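Local coordinates for bacterial microcompartment shell protein CutR (Streptococcus intermedius SK54 = ATCC 27335, PDB 6XPJ) that forms hexameric tiles as a minor shell protein of the choline-degrading bacterial microcompartment, and may help give the shell heterogeneity and flexibility, at residues C[23-28]-C[94-99]; C[39-44]-C[72-77]; C[58-63]-C[101-106]. The protein carries 1 engineered substitution. All coordinates share one frame; numbering follows the deposited sequence.

Interaction 1 (C[23-28]-C[94-99]); sequences TLAHVI and TSLEDI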
loop_
_atom_site.group_PDB
_atom_site.type_symbol
_atom_site.label_atom_id
_atom_site.label_comp_id
_atom_site.label_asym_id
_atom_site.label_seq_id
_atom_site.Cartn_x
_atom_site.Cartn_y
_atom_site.Cartn_z
ATOM N N THR C 23 17.317 -3.166 4.497
ATOM C CA THR C 23 16.782 -4.285 5.302
ATOM C C THR C 23 17.310 -5.624 4.778
ATOM O O THR C 23 17.165 -6.655 5.464
ATOM C CB THR C 23 15.251 -4.251 5.347
ATOM O OG1 THR C 23 14.819 -2.908 5.611
ATOM C CG2 THR C 23 14.725 -5.177 6.413
ATOM N N LEU C 24 17.909 -5.635 3.601
ATOM C CA LEU C 24 18.430 -6.877 3.003
ATOM C C LEU C 24 19.577 -6.496 2.085
ATOM O O LEU C 24 19.414 -5.602 1.244
ATOM C CB LEU C 24 17.327 -7.595 2.216
ATOM C CG LEU C 24 17.750 -8.941 1.630
ATOM C CD1 LEU C 24 17.914 -9.960 2.733
ATOM C CD2 LEU C 24 16.740 -9.401 0.604
ATOM N N ALA C 25 20.704 -7.187 2.216
ATOM C CA ALA C 25 21.844 -7.079 1.283
ATOM C C ALA C 25 22.460 -8.466 1.215
ATOM O O ALA C 25 23.207 -8.870 2.130
ATOM C CB ALA C 25 22.804 -6.027 1.754
ATOM N N HIS C 26 22.037 -9.230 0.232
ATOM C CA HIS C 26 22.113 -10.695 0.271
ATOM C C HIS C 26 22.699 -11.235 -1.015
ATOM O O HIS C 26 22.295 -10.779 -2.120
ATOM C CB HIS C 26 20.715 -11.277 0.509
ATOM C CG HIS C 26 20.736 -12.747 0.763
ATOM N ND1 HIS C 26 20.821 -13.290 2.018
ATOM C CD2 HIS C 26 20.689 -13.795 -0.110
ATOM C CE1 HIS C 26 20.824 -14.614 1.917
ATOM N NE2 HIS C 26 20.740 -14.955 0.615
ATOM N N VAL C 27 23.550 -12.237 -0.885
ATOM C CA VAL C 27 24.039 -12.993 -2.066
ATOM C C VAL C 27 23.539 -14.431 -1.999
ATOM O O VAL C 27 23.733 -15.104 -0.980
ATOM C CB VAL C 27 25.569 -12.937 -2.218
ATOM C CG1 VAL C 27 26.337 -13.319 -0.958
ATOM C CG2 VAL C 27 26.035 -13.781 -3.389
ATOM N N ILE C 28 22.910 -14.858 -3.088
ATOM C CA ILE C 28 22.665 -16.293 -3.365
ATOM C C ILE C 28 23.842 -16.757 -4.201
ATOM O O ILE C 28 23.966 -16.317 -5.342
ATOM C CB ILE C 28 21.309 -16.530 -4.053
ATOM C CG1 ILE C 28 20.168 -15.829 -3.317
ATOM C CG2 ILE C 28 21.090 -18.035 -4.192
ATOM C CD1 ILE C 28 18.823 -15.976 -3.990
ATOM N N THR C 94 31.421 -7.770 -3.429
ATOM C CA THR C 94 32.071 -6.443 -3.450
ATOM C C THR C 94 30.998 -5.373 -3.626
ATOM O O THR C 94 31.003 -4.375 -2.897
ATOM C CB THR C 94 33.140 -6.343 -4.545
ATOM O OG1 THR C 94 34.159 -7.266 -4.151
ATOM C CG2 THR C 94 33.690 -4.942 -4.708
ATOM N N SER C 95 30.079 -5.577 -4.572
ATOM C CA SER C 95 29.016 -4.590 -4.854
ATOM C C SER C 95 28.107 -4.433 -3.624
ATOM O O SER C 95 27.745 -3.316 -3.286
ATOM C CB SER C 95 28.229 -4.964 -6.077
ATOM O OG SER C 95 29.036 -4.824 -7.254
ATOM N N LEU C 96 27.720 -5.540 -2.987
ATOM C CA LEU C 96 26.853 -5.460 -1.790
ATOM C C LEU C 96 27.591 -4.714 -0.683
ATOM O O LEU C 96 26.984 -3.884 -0.015
ATOM C CB LEU C 96 26.493 -6.874 -1.362
ATOM C CG LEU C 96 25.507 -7.597 -2.265
ATOM C CD1 LEU C 96 25.384 -9.036 -1.839
ATOM C CD2 LEU C 96 24.141 -6.912 -2.242
ATOM N N GLU C 97 28.851 -5.036 -0.448
ATOM C CA GLU C 97 29.663 -4.355 0.589
ATOM C C GLU C 97 29.727 -2.858 0.287
ATOM O O GLU C 97 29.579 -2.041 1.219
ATOM C CB GLU C 97 31.075 -4.911 0.565
ATOM C CG GLU C 97 31.201 -6.307 1.117
ATOM C CD GLU C 97 32.492 -6.991 0.721
ATOM O OE1 GLU C 97 32.752 -8.068 1.278
ATOM O OE2 GLU C 97 33.235 -6.461 -0.138
ATOM N N ASP C 98 29.944 -2.489 -0.972
ATOM C CA ASP C 98 30.099 -1.057 -1.314
ATOM C C ASP C 98 28.772 -0.342 -1.092
ATOM O O ASP C 98 28.765 0.801 -0.593
ATOM C CB ASP C 98 30.667 -0.893 -2.719
ATOM C CG ASP C 98 32.163 -1.210 -2.768
ATOM O OD1 ASP C 98 32.703 -1.739 -1.782
ATOM O OD2 ASP C 98 32.791 -0.825 -3.759
ATOM N N ILE C 99 27.652 -0.970 -1.431
ATOM C CA ILE C 99 26.317 -0.394 -1.121
ATOM C C ILE C 99 26.183 -0.188 0.391
ATOM O O ILE C 99 25.795 0.905 0.792
ATOM C CB ILE C 99 25.173 -1.275 -1.659
ATOM C CG1 ILE C 99 25.134 -1.269 -3.191
ATOM C CG2 ILE C 99 23.840 -0.862 -1.083
ATOM C CD1 ILE C 99 24.293 -2.361 -3.774
#
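Helix-on-sheet packing in the circularly permuted BMC fold brings Leu96 of helix 89-105 down on strand 11-28, over Ala25, His26 and Val27. The strand lies in a mixed sheet, between strands 46-53 and 110-116. Segments 23-28 and 94-99 run nearly antiparallel, with their axes at 167° and 8.7 Å apart at closest approach. Leu96 carries almost all of the helix side. Its CG stands anti to its own carbonyl carbon (chi1 -72°), which turns the branch to the strand. The two methyls divide the strand between them. CD2 lies by Ala25, 4.3 Å from Ala25 CB. CD1 reaches the peptide between His26 and Val27 and the base of Val27, where Leu96 CD1 is 3.9 Å from Val27 CB. Ala25 and Val27 direct their side chains toward the helix. With only a methyl on Ala25, the backbones come close here, Ala25 CA being 6.1 Å from Leu96 CA. His26 points the other way, so its part in the contact is made by its backbone. Its imidazole is held on the far side, where ND1 is hydrogen-bonded to Thr115 OG1 and NE2 to Ser117 OG, and where Tyr102 of a second subunit packs on it. Val50 and Leu114 of the flanking strands also touch Leu96. Leu96 CD1 lies against the peptide carbonyl of His26, 3.6 Å from both His26 O and His26 C.

Interaction 2 (C[39-44]-C[72-77]); sequences LGVDHE and DICFVD
Val41 and Leu39, where helix 33-39 gives way to a loop, pack on Cys74 and Phe75 at a classic beta bulge in strand 72-77. Cys74 and Phe75 both face Met84 of strand 82-87, and this doubling is the bulge. The tight part is small and apolar. Val41 CG1 lies 3.7 Å from Cys74 SG and also touches Cys74 CB. The Cys74 sulfur is anti to its own carbonyl carbon (chi1 -55°), and its side chain leaves the strand toward the loop. Beside this pair, Leu39 meets the Phe75 ring at its edge, in the ring plane, with Leu39 CD2 4.0 Å from Phe75 CE2. The two side chains cross at about a right angle, and a single Leu39 methyl touches the ring. Gly40 separates the two touching loop residues. It is the C-prime residue of a Schellman motif, with a positive phi of 69°. It turns the chain there, and Leu39 and Val41 on its two sides both point toward the strand. The other side is loose. Gly40, Asp42, Glu44 and Asp72 are exposed, and Asp42 OD2 and Asp72 OD2 stay 7.0 Å apart. His43 turns back to helix 33-39, where ND1 is hydrogen-bonded to Glu33 OE1. The contact thus lies at the surface, beside an outermost strand of the chain's own sheet. Met84 of strand 82-87 touches both Leu39 and Phe75, helix 58-68 packs on Ile73 and Val76, and Arg78 of a second subunit makes a cation-pi contact with Phe75.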
loop_
_atom_site.group_PDB
_atom_site.type_symbol
_atom_site.label_atom_id
_atom_site.label_comp_id
_atom_site.label_asym_id
_atom_site.label_seq_id
_atom_site.Cartn_x
_atom_site.Cartn_y
_atom_site.Cartn_z
ATOM N N LEU C 39 13.996 -14.478 -12.710
ATOM C CA LEU C 39 14.591 -13.138 -12.960
ATOM C C LEU C 39 14.833 -12.955 -14.457
ATOM O O LEU C 39 15.099 -11.799 -14.885
ATOM C CB LEU C 39 15.883 -12.995 -12.158
ATOM C CG LEU C 39 15.707 -13.064 -10.643
ATOM C CD1 LEU C 39 17.066 -13.047 -9.955
ATOM C CD2 LEU C 39 14.825 -11.925 -10.140
ATOM N N GLY C 40 14.726 -14.043 -15.229
ATOM C CA GLY C 40 14.915 -14.018 -16.691
ATOM C C GLY C 40 16.360 -13.762 -17.064
ATOM O O GLY C 40 16.593 -13.141 -18.134
ATOM N N VAL C 41 17.306 -14.251 -16.258
ATOM C CA VAL C 41 18.760 -13.959 -16.410
ATOM C C VAL C 41 19.508 -15.204 -16.871
ATOM O O VAL C 41 18.928 -16.323 -16.842
ATOM C CB VAL C 41 19.378 -13.383 -15.118
ATOM C CG1 VAL C 41 18.759 -12.037 -14.800
ATOM C CG2 VAL C 41 19.270 -14.335 -13.935
ATOM N N ASP C 42 20.764 -15.010 -17.274
ATOM C CA ASP C 42 21.701 -16.101 -17.606
ATOM C C ASP C 42 21.812 -17.022 -16.387
ATOM O O ASP C 42 21.881 -16.497 -15.251
ATOM C CB ASP C 42 23.051 -15.537 -18.070
ATOM C CG ASP C 42 23.985 -16.570 -18.671
ATOM O OD1 ASP C 42 23.540 -17.700 -18.941
ATOM O OD2 ASP C 42 25.143 -16.233 -18.869
ATOM N N HIS C 43 21.854 -18.342 -16.579
ATOM C CA HIS C 43 21.939 -19.306 -15.455
ATOM C C HIS C 43 23.406 -19.530 -15.082
ATOM O O HIS C 43 23.925 -20.641 -15.205
ATOM C CB HIS C 43 21.233 -20.614 -15.801
ATOM C CG HIS C 43 19.782 -20.479 -16.100
ATOM N ND1 HIS C 43 18.926 -21.568 -16.038
ATOM C CD2 HIS C 43 19.026 -19.441 -16.503
ATOM C CE1 HIS C 43 17.715 -21.184 -16.382
ATOM N NE2 HIS C 43 17.751 -19.887 -16.684
ATOM N N GLU C 44 24.056 -18.465 -14.623
ATOM C CA GLU C 44 25.490 -18.474 -14.257
ATOM C C GLU C 44 25.669 -17.435 -13.160
ATOM O O GLU C 44 25.016 -16.388 -13.245
ATOM C CB GLU C 44 26.373 -18.047 -15.437
ATOM C CG GLU C 44 26.320 -18.982 -16.628
ATOM C CD GLU C 44 26.966 -20.334 -16.388
ATOM O OE1 GLU C 44 27.889 -20.394 -15.538
ATOM O OE2 GLU C 44 26.542 -21.324 -17.042
ATOM N N ASP C 72 26.174 -7.381 -13.624
ATOM C CA ASP C 72 25.086 -7.061 -14.568
ATOM C C ASP C 72 23.850 -6.761 -13.718
ATOM O O ASP C 72 23.441 -7.640 -12.959
ATOM C CB ASP C 72 24.843 -8.244 -15.501
ATOM C CG ASP C 72 26.012 -8.541 -16.422
ATOM O OD1 ASP C 72 26.593 -7.590 -16.941
ATOM O OD2 ASP C 72 26.310 -9.730 -16.614
ATOM N N ILE C 73 23.285 -5.572 -13.873
ATOM C CA ILE C 73 22.034 -5.195 -13.171
ATOM C C ILE C 73 20.893 -6.008 -13.785
ATOM O O ILE C 73 20.706 -5.965 -15.024
ATOM C CB ILE C 73 21.780 -3.682 -13.227
ATOM C CG1 ILE C 73 22.889 -2.879 -12.542
ATOM C CG2 ILE C 73 20.411 -3.380 -12.630
ATOM C CD1 ILE C 73 22.847 -2.928 -11.036
ATOM N N CYS C 74 20.126 -6.695 -12.950
ATOM C CA CYS C 74 18.943 -7.489 -13.378
ATOM C C CYS C 74 17.750 -6.528 -13.424
ATOM O O CYS C 74 17.072 -6.427 -14.461
ATOM C CB CYS C 74 18.651 -8.657 -12.443
ATOM S SG CYS C 74 20.042 -9.788 -12.173
ATOM N N PHE C 75 17.499 -5.806 -12.335
ATOM C CA PHE C 75 16.481 -4.739 -12.347
ATOM C C PHE C 75 16.778 -3.751 -11.226
ATOM O O PHE C 75 17.467 -4.063 -10.249
ATOM C CB PHE C 75 15.075 -5.336 -12.259
ATOM C CG PHE C 75 14.807 -6.003 -10.942
ATOM C CD1 PHE C 75 14.537 -5.250 -9.815
ATOM C CD2 PHE C 75 14.818 -7.385 -10.824
ATOM C CE1 PHE C 75 14.335 -5.857 -8.585
ATOM C CE2 PHE C 75 14.590 -7.990 -9.604
ATOM C CZ PHE C 75 14.352 -7.220 -8.483
ATOM N N VAL C 76 16.237 -2.562 -11.423
ATOM C CA VAL C 76 16.243 -1.420 -10.475
ATOM C C VAL C 76 14.788 -1.046 -10.324
ATOM O O VAL C 76 14.179 -0.623 -11.317
ATOM C CB VAL C 76 17.036 -0.221 -11.002
ATOM C CG1 VAL C 76 17.085 0.875 -9.942
ATOM C CG2 VAL C 76 18.428 -0.632 -11.432
ATOM N N ASP C 77 14.219 -1.219 -9.156
ATOM C CA ASP C 77 12.768 -1.050 -8.982
ATOM C C ASP C 77 12.506 0.044 -7.951
ATOM O O ASP C 77 12.582 -0.213 -6.727
ATOM C CB ASP C 77 12.102 -2.380 -8.633
ATOM C CG ASP C 77 10.605 -2.321 -8.768
ATOM O OD1 ASP C 77 10.062 -1.217 -8.520
ATOM O OD2 ASP C 77 9.967 -3.362 -9.101
#

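Interaction 3 (C[58-63]-C[101-106]); sequences AIIAAD and EYFKNS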
loop_
_atom_site.group_PDB
_atom_site.type_symbol
_atom_site.label_atom_id
_atom_site.label_comp_id
_atom_site.label_asym_id
_atom_site.label_seq_id
_atom_site.Cartn_x
_atom_site.Cartn_y
_atom_site.Cartn_z
ATOM N N ALA C 58 16.705 2.921 -4.569
ATOM C CA ALA C 58 17.115 1.785 -5.423
ATOM C C ALA C 58 18.076 2.248 -6.528
ATOM O O ALA C 58 19.093 1.554 -6.790
ATOM C CB ALA C 58 15.895 1.121 -6.003
ATOM N N ILE C 59 17.805 3.371 -7.178
ATOM C CA ILE C 59 18.693 3.823 -8.288
ATOM C C ILE C 59 20.095 4.172 -7.751
ATOM O O ILE C 59 21.080 3.911 -8.445
ATOM C CB ILE C 59 18.051 4.978 -9.066
ATOM C CG1 ILE C 59 18.783 5.248 -10.379
ATOM C CG2 ILE C 59 17.992 6.226 -8.234
ATOM C CD1 ILE C 59 18.687 4.104 -11.376
ATOM N N ILE C 60 20.199 4.682 -6.529
ATOM C CA ILE C 60 21.503 5.034 -5.933
ATOM C C ILE C 60 22.280 3.743 -5.683
ATOM O O ILE C 60 23.474 3.669 -5.998
ATOM C CB ILE C 60 21.285 5.805 -4.618
ATOM C CG1 ILE C 60 20.522 7.095 -4.841
ATOM C CG2 ILE C 60 22.611 6.046 -3.922
ATOM C CD1 ILE C 60 20.061 7.758 -3.546
ATOM N N ALA C 61 21.625 2.727 -5.135
ATOM C CA ALA C 61 22.262 1.426 -4.829
ATOM C C ALA C 61 22.683 0.741 -6.119
ATOM O O ALA C 61 23.796 0.215 -6.167
ATOM C CB ALA C 61 21.363 0.543 -4.012
ATOM N N ALA C 62 21.888 0.821 -7.177
ATOM C CA ALA C 62 22.230 0.199 -8.472
ATOM C C ALA C 62 23.479 0.866 -9.038
ATOM O O ALA C 62 24.387 0.163 -9.538
ATOM C CB ALA C 62 21.084 0.319 -9.433
ATOM N N ASP C 63 23.547 2.182 -8.934
ATOM C CA ASP C 63 24.720 2.931 -9.445
ATOM C C ASP C 63 25.988 2.504 -8.702
ATOM O O ASP C 63 27.065 2.282 -9.341
ATOM C CB ASP C 63 24.470 4.426 -9.327
ATOM C CG ASP C 63 25.642 5.235 -9.830
ATOM O OD1 ASP C 63 25.730 5.381 -11.066
ATOM O OD2 ASP C 63 26.412 5.715 -9.009
ATOM N N GLU C 101 28.408 0.045 2.797
ATOM C CA GLU C 101 29.353 1.014 3.378
ATOM C C GLU C 101 28.903 2.440 3.010
ATOM O O GLU C 101 28.965 3.316 3.868
ATOM C CB GLU C 101 30.766 0.747 2.882
ATOM C CG GLU C 101 31.376 -0.499 3.483
ATOM C CD GLU C 101 32.713 -0.901 2.909
ATOM O OE1 GLU C 101 33.387 -0.060 2.253
ATOM O OE2 GLU C 101 33.078 -2.096 3.077
ATOM N N TYR C 102 28.488 2.665 1.768
ATOM C CA TYR C 102 28.064 4.015 1.343
ATOM C C TYR C 102 26.826 4.412 2.159
ATOM O O TYR C 102 26.752 5.516 2.708
ATOM C CB TYR C 102 27.761 4.079 -0.156
ATOM C CG TYR C 102 27.207 5.430 -0.530
ATOM C CD1 TYR C 102 28.037 6.520 -0.704
ATOM C CD2 TYR C 102 25.840 5.641 -0.612
ATOM C CE1 TYR C 102 27.528 7.780 -0.983
ATOM C CE2 TYR C 102 25.323 6.893 -0.869
ATOM C CZ TYR C 102 26.164 7.973 -1.033
ATOM O OH TYR C 102 25.630 9.199 -1.319
ATOM N N PHE C 103 25.809 3.545 2.197
ATOM C CA PHE C 103 24.558 3.882 2.898
ATOM C C PHE C 103 24.805 4.091 4.384
ATOM O O PHE C 103 24.222 5.035 4.986
ATOM C CB PHE C 103 23.460 2.852 2.620
ATOM C CG PHE C 103 22.735 3.101 1.321
ATOM C CD1 PHE C 103 23.295 2.845 0.092
ATOM C CD2 PHE C 103 21.440 3.565 1.344
ATOM C CE1 PHE C 103 22.621 3.075 -1.095
ATOM C CE2 PHE C 103 20.758 3.802 0.165
ATOM C CZ PHE C 103 21.348 3.567 -1.056
ATOM N N LYS C 104 25.638 3.268 4.996
ATOM C CA LYS C 104 25.931 3.416 6.439
ATOM C C LYS C 104 26.795 4.641 6.675
ATOM O O LYS C 104 26.455 5.414 7.596
ATOM C CB LYS C 104 26.671 2.177 6.952
ATOM C CG LYS C 104 27.108 2.275 8.396
ATOM C CD LYS C 104 27.526 0.947 8.965
ATOM C CE LYS C 104 28.775 0.378 8.315
ATOM N NZ LYS C 104 29.967 1.187 8.600
ATOM N N ASN C 105 27.896 4.776 5.945
ATOM C CA ASN C 105 28.939 5.786 6.287
ATOM C C ASN C 105 28.661 7.150 5.678
ATOM O O ASN C 105 29.035 8.176 6.330
ATOM C CB ASN C 105 30.319 5.325 5.838
ATOM C CG ASN C 105 30.752 4.058 6.538
ATOM O OD1 ASN C 105 30.226 3.725 7.602
ATOM N ND2 ASN C 105 31.691 3.324 5.944
ATOM N N SER C 106 28.128 7.223 4.463
ATOM C CA SER C 106 27.886 8.538 3.804
ATOM C C SER C 106 26.479 9.022 4.109
ATOM O O SER C 106 26.338 10.265 4.281
ATOM C CB SER C 106 28.110 8.493 2.329
ATOM O OG SER C 106 29.494 8.329 2.045
#
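This is a buried, apolar helix-to-helix contact in which two aromatic rings from the C-terminal part of helix 89-105 meet the first turns of helix 58-68. The axes of segments 58-63 and 101-105 are 11.3 Å apart at their closest, so the rings of Phe103 and Tyr102 bridge the gap. Ile60 CG2 sits at the junction, 4.0 Å from Phe103 CZ and 4.2 Å from Tyr102 CE2. It stands anti to the Ile60 backbone N, which directs this branch to both rings. It approaches each of them obliquely. Ala61 meets the neighbouring ring atom, with Ala61 CB 4.1 Å from Phe103 CE1. These are two helices of the BMC fold. The segment axes make an angle of 126°, and both helices pack on strand 46-53, where Leu52 touches Ala61 and Phe103. Phe109 lies edge-to-face with the Phe103 ring. The Tyr102 side also belongs to the hexamer: its OH hydrogen-bonds to Lys116 O of a third subunit, and His26 of that subunit packs on Tyr102 and Ile60. On the outer side of the helix, Lys104 NZ donates to Asn105 OD1 over 2.7 Å, tilted 21° from the carbonyl plane.

The three contacts join parts of one BMC fold, at a sheet and the helices packed on it. Interactions 1 and 3 share helix 89-105, with centres about 10 Å apart, and they touch where Ile99 CD1 lies 3.6 Å from Ala61 O. Interactions 2 and 3 have centres about 19 Å apart, but meet where strand 72-77 packs on helix 58-68. Interactions 1 and 2 have centres about 15 Å apart and do not touch, though both reach the same sheet. Along the chain, both segments of interaction 2 fall between those of interaction 1, while interaction 3 alternates with each of them. Parts distant in sequence are thus tied together in one compact unit. All three contacts also border neighbouring subunits.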